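Side-chain contacts in proteasome assembly chaperone family protein (Pyrococcus furiosus DSM 3638, PDB 3WZ2), which probably acts in the assembly or activation of the archaeal proteasome, as a homolog of the proteasome-assembly chaperones: residues B[34-39]-B[193-198]; B[73-78]-B[82-87]. One frame throughout, in Å; residues are numbered along the deposited sequence.

Contact 1: B[34-39]-B[193-198]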
# COMPACT_ATOMS: atom_id res chain seq x y z
N HIS B 34 -24.08 12.91 -13.81
CA HIS B 34 -23.37 12.45 -15.02
C HIS B 34 -24.21 12.56 -16.28
O HIS B 34 -23.79 13.13 -17.30
CB HIS B 34 -22.95 11.01 -14.81
CG HIS B 34 -22.21 10.43 -15.95
ND1 HIS B 34 -20.87 10.66 -16.16
CD2 HIS B 34 -22.62 9.60 -16.95
CE1 HIS B 34 -20.49 10.04 -17.27
NE2 HIS B 34 -21.52 9.37 -17.75
N ILE B 35 -25.45 12.08 -16.21
CA ILE B 35 -26.36 12.24 -17.35
C ILE B 35 -26.63 13.72 -17.64
O ILE B 35 -26.59 14.19 -18.77
CB ILE B 35 -27.67 11.46 -17.07
CG1 ILE B 35 -27.36 9.97 -17.02
CG2 ILE B 35 -28.68 11.74 -18.14
CD1 ILE B 35 -28.39 9.12 -16.30
N ALA B 36 -26.95 14.47 -16.59
CA ALA B 36 -27.29 15.88 -16.78
C ALA B 36 -26.14 16.64 -17.45
O ALA B 36 -26.34 17.44 -18.36
CB ALA B 36 -27.63 16.50 -15.45
N ALA B 37 -24.92 16.41 -16.98
CA ALA B 37 -23.79 17.21 -17.44
C ALA B 37 -23.39 16.86 -18.85
O ALA B 37 -23.04 17.75 -19.63
CB ALA B 37 -22.60 17.05 -16.50
N ASN B 38 -23.43 15.57 -19.16
CA ASN B 38 -23.20 15.11 -20.54
C ASN B 38 -24.24 15.63 -21.50
O ASN B 38 -23.90 16.15 -22.56
CB ASN B 38 -23.13 13.60 -20.61
CG ASN B 38 -21.76 13.07 -20.22
OD1 ASN B 38 -20.84 13.06 -21.05
ND2 ASN B 38 -21.59 12.66 -18.96
N PHE B 39 -25.50 15.58 -21.09
CA PHE B 39 -26.55 16.17 -21.89
C PHE B 39 -26.30 17.64 -22.13
O PHE B 39 -26.36 18.12 -23.25
CB PHE B 39 -27.89 15.98 -21.23
CG PHE B 39 -29.03 16.46 -22.07
CD1 PHE B 39 -29.29 15.86 -23.30
CD2 PHE B 39 -29.84 17.49 -21.64
CE1 PHE B 39 -30.32 16.28 -24.07
CE2 PHE B 39 -30.89 17.92 -22.43
CZ PHE B 39 -31.12 17.31 -23.65
N ASN B 193 -34.99 16.45 -14.61
CA ASN B 193 -35.48 17.37 -13.59
C ASN B 193 -34.39 18.38 -13.16
O ASN B 193 -34.66 19.56 -12.97
CB ASN B 193 -35.96 16.61 -12.34
CG ASN B 193 -37.14 15.68 -12.62
OD1 ASN B 193 -37.86 15.87 -13.57
ND2 ASN B 193 -37.38 14.72 -11.71
N VAL B 194 -33.16 17.89 -13.00
CA VAL B 194 -32.06 18.74 -12.59
C VAL B 194 -31.69 19.74 -13.68
O VAL B 194 -31.48 20.92 -13.42
CB VAL B 194 -30.84 17.91 -12.17
CG1 VAL B 194 -29.63 18.78 -12.03
CG2 VAL B 194 -31.16 17.20 -10.86
N VAL B 195 -31.65 19.28 -14.93
CA VAL B 195 -31.38 20.19 -16.02
C VAL B 195 -32.42 21.31 -16.12
O VAL B 195 -32.06 22.46 -16.34
CB VAL B 195 -31.30 19.46 -17.36
CG1 VAL B 195 -31.23 20.46 -18.51
CG2 VAL B 195 -30.10 18.56 -17.36
N GLU B 196 -33.70 20.99 -15.91
CA GLU B 196 -34.74 22.02 -15.93
C GLU B 196 -34.47 23.11 -14.90
O GLU B 196 -34.63 24.28 -15.20
CB GLU B 196 -36.16 21.46 -15.69
CG GLU B 196 -36.75 20.72 -16.89
CD GLU B 196 -38.16 20.15 -16.62
OE1 GLU B 196 -38.37 19.34 -15.68
OE2 GLU B 196 -39.09 20.56 -17.36
N VAL B 197 -34.10 22.74 -13.69
CA VAL B 197 -33.77 23.75 -12.66
C VAL B 197 -32.54 24.55 -13.04
O VAL B 197 -32.52 25.77 -12.89
CB VAL B 197 -33.59 23.14 -11.29
CG1 VAL B 197 -33.13 24.19 -10.30
CG2 VAL B 197 -34.90 22.50 -10.82
N LEU B 198 -31.51 23.87 -13.53
CA LEU B 198 -30.31 24.57 -13.95
C LEU B 198 -30.54 25.58 -15.07
O LEU B 198 -29.97 26.67 -15.09
CB LEU B 198 -29.24 23.57 -14.39
CG LEU B 198 -27.86 24.22 -14.61
CD1 LEU B 198 -27.24 24.62 -13.30
CD2 LEU B 198 -26.97 23.23 -15.32
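V195 meets A36 and F39 through one methyl branch, and its first torsion decides which: CG1 stands anti to the backbone N (chi1 171°), leaving CG2 beside that nitrogen and directed at the helix segment 34-39. F39 has its CG anti to its own backbone N (chi1 -175°), which carries the ring across to the same methyl. The closest touch is CG2 of V195 on CB of A36, at 3.7 Å. The A36 side chain is a single methyl, and the two backbones come near enough for the CA atoms of A36 and V195 to lie 6.0 Å apart. F39 is a looser partner, its CD2 4.4 Å from V195 CG2, with the methyl near the ring plane and at the edge. The contact is wholly apolar: two helices lying side by side on the sheet, touching where an alanine meets a valine methyl. Elsewhere on helix 32-43, N38 ND2 bonds H34 O at 2.8 Å and also lies over the H34 ring, while N38 N reaches that oxygen from the opposite face of its carbonyl plane. A36 and V194 both rest on L116 of strand 112-120, V195 also touches L40, and F39 continues onto P210 and L211 of helix 209-213.

Contact 2: B[73-78]-B[82-87]; sequences RFYGKN and IAIADI
This is an antiparallel beta hairpin contact, strand 72-77 against strand 80-85 inside the mixed central sheet, locked at one end by the salt bridge of R73 with D86. R73 with I84 and Y75 with I82 are hydrogen-bonded pairs, each closed by two backbone bonds; F74 with A83 between them is a non-hydrogen-bonded pair, where F74 CE1 packs on A83 CB at 3.6 Å. On the other face, the R73 chain runs extended from CG to NE, and its guanidinium grips D86 end-on: NH1 and NH2 each lie 2.7 Å from the single oxygen OD2. Both approach from the same face of the carboxylate, whose plane is turned 41° from the guanidinium. R73 NE donates to Y75 OH at 2.8 Å almost in the guanidinium plane, and I84 CG2 lies over one guanidinium face. The I84 CD1 methyl reaches the Y75 ring, 3.6 Å from CE2. With an alanine here instead of R73, the D86 carboxylate would probably lose its charged mate and the Y75 hydroxyl this donor. Helix 32-43 packs on I82 and I84, strand 60-64 on R73 and Y75, while strand 47-53 bonds F74 from the side away from A83.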
# COMPACT_ATOMS: atom_id res chain seq x y z
N ARG B 73 -12.64 15.23 -18.20
CA ARG B 73 -12.53 16.30 -19.16
C ARG B 73 -13.42 17.48 -18.78
O ARG B 73 -14.35 17.34 -17.99
CB ARG B 73 -12.80 15.84 -20.62
CG ARG B 73 -13.93 14.90 -20.78
CD ARG B 73 -14.01 14.28 -22.18
NE ARG B 73 -15.32 13.67 -22.27
CZ ARG B 73 -15.64 12.52 -21.72
NH1 ARG B 73 -14.72 11.81 -21.07
NH2 ARG B 73 -16.86 12.05 -21.87
N PHE B 74 -13.08 18.63 -19.35
CA PHE B 74 -13.82 19.88 -19.18
C PHE B 74 -14.28 20.37 -20.53
O PHE B 74 -13.49 20.43 -21.48
CB PHE B 74 -12.93 20.93 -18.55
CG PHE B 74 -12.40 20.52 -17.21
CD1 PHE B 74 -13.20 20.60 -16.09
CD2 PHE B 74 -11.10 20.04 -17.07
CE1 PHE B 74 -12.72 20.21 -14.86
CE2 PHE B 74 -10.62 19.64 -15.83
CZ PHE B 74 -11.44 19.71 -14.72
N TYR B 75 -15.57 20.70 -20.62
CA TYR B 75 -16.15 21.32 -21.79
C TYR B 75 -16.45 22.76 -21.50
O TYR B 75 -16.69 23.13 -20.34
CB TYR B 75 -17.42 20.58 -22.17
CG TYR B 75 -17.20 19.18 -22.68
CD1 TYR B 75 -16.89 18.96 -24.02
CD2 TYR B 75 -17.30 18.11 -21.85
CE1 TYR B 75 -16.67 17.69 -24.51
CE2 TYR B 75 -17.09 16.81 -22.33
CZ TYR B 75 -16.77 16.63 -23.66
OH TYR B 75 -16.58 15.36 -24.11
N GLY B 76 -16.47 23.56 -22.54
CA GLY B 76 -16.53 24.98 -22.41
C GLY B 76 -17.31 25.61 -23.53
O GLY B 76 -17.21 25.19 -24.68
N LYS B 77 -18.08 26.61 -23.17
CA LYS B 77 -18.62 27.57 -24.12
C LYS B 77 -18.86 28.88 -23.41
O LYS B 77 -19.59 28.90 -22.42
CB LYS B 77 -19.98 27.06 -24.59
CG LYS B 77 -20.65 27.88 -25.69
CD LYS B 77 -19.96 27.55 -27.00
CE LYS B 77 -20.85 26.93 -28.04
NZ LYS B 77 -20.61 27.71 -29.28
N ASN B 78 -18.31 29.96 -23.94
CA ASN B 78 -18.44 31.31 -23.33
C ASN B 78 -17.94 31.24 -21.89
O ASN B 78 -16.79 30.85 -21.69
CB ASN B 78 -19.87 31.84 -23.43
CG ASN B 78 -20.31 32.00 -24.88
OD1 ASN B 78 -19.53 32.41 -25.73
ND2 ASN B 78 -21.57 31.68 -25.16
N ILE B 82 -18.16 22.82 -17.98
CA ILE B 82 -18.76 21.59 -17.46
C ILE B 82 -17.70 20.54 -17.27
O ILE B 82 -16.93 20.27 -18.19
CB ILE B 82 -19.84 21.07 -18.40
CG1 ILE B 82 -20.94 22.13 -18.46
CG2 ILE B 82 -20.41 19.76 -17.91
CD1 ILE B 82 -22.10 21.73 -19.31
N ALA B 83 -17.66 19.93 -16.08
CA ALA B 83 -16.69 18.91 -15.74
C ALA B 83 -17.34 17.55 -15.72
O ALA B 83 -18.33 17.35 -14.99
CB ALA B 83 -16.10 19.21 -14.37
N ILE B 84 -16.74 16.60 -16.43
CA ILE B 84 -17.29 15.25 -16.63
C ILE B 84 -16.22 14.24 -16.27
O ILE B 84 -15.05 14.48 -16.50
CB ILE B 84 -17.69 15.09 -18.13
CG1 ILE B 84 -18.98 15.98 -18.38
CG2 ILE B 84 -17.83 13.62 -18.53
CD1 ILE B 84 -19.49 16.04 -19.80
N ALA B 85 -16.63 13.11 -15.73
CA ALA B 85 -15.75 11.98 -15.55
C ALA B 85 -16.42 10.68 -15.98
O ALA B 85 -17.53 10.40 -15.55
CB ALA B 85 -15.32 11.88 -14.09
N ASP B 86 -15.71 9.86 -16.73
CA ASP B 86 -16.22 8.57 -17.13
C ASP B 86 -15.76 7.39 -16.26
O ASP B 86 -16.15 6.27 -16.51
CB ASP B 86 -15.91 8.33 -18.61
CG ASP B 86 -16.83 9.17 -19.53
OD1 ASP B 86 -18.02 9.33 -19.20
OD2 ASP B 86 -16.35 9.71 -20.55
N ILE B 87 -14.99 7.66 -15.21
CA ILE B 87 -14.56 6.62 -14.28
C ILE B 87 -14.87 7.10 -12.86
O ILE B 87 -14.97 8.30 -12.61
CB ILE B 87 -13.06 6.31 -14.47
CG1 ILE B 87 -12.26 7.59 -14.44
CG2 ILE B 87 -12.84 5.70 -15.85
CD1 ILE B 87 -10.76 7.35 -14.39
O HOH W 1 -19.43 10.46 -20.91

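Both contacts are buried, and helix 32-43 links them: its A36 and F39 turn to helix 188-202 in contact 1, while H34, A37 and N38 turn to the hairpin of contact 2. There A37 O meets I82 CG2 at 3.7 Å, and N38 OD1 lies 3.5 Å from I84 CD1. Contact 1 joins elements 154 residues apart through methyl and ring packing alone, with no hydrogen bond between its segments. Contact 2, which lies along the chain between the two segments of contact 1, adds a charged pair where strand 80-85 gives way to loop. Together they illustrate a layered alpha/beta principle: backbone hydrogen bonds join strands within the sheet, with side chains packing on its faces, while the helices lying on it meet through apolar side chains.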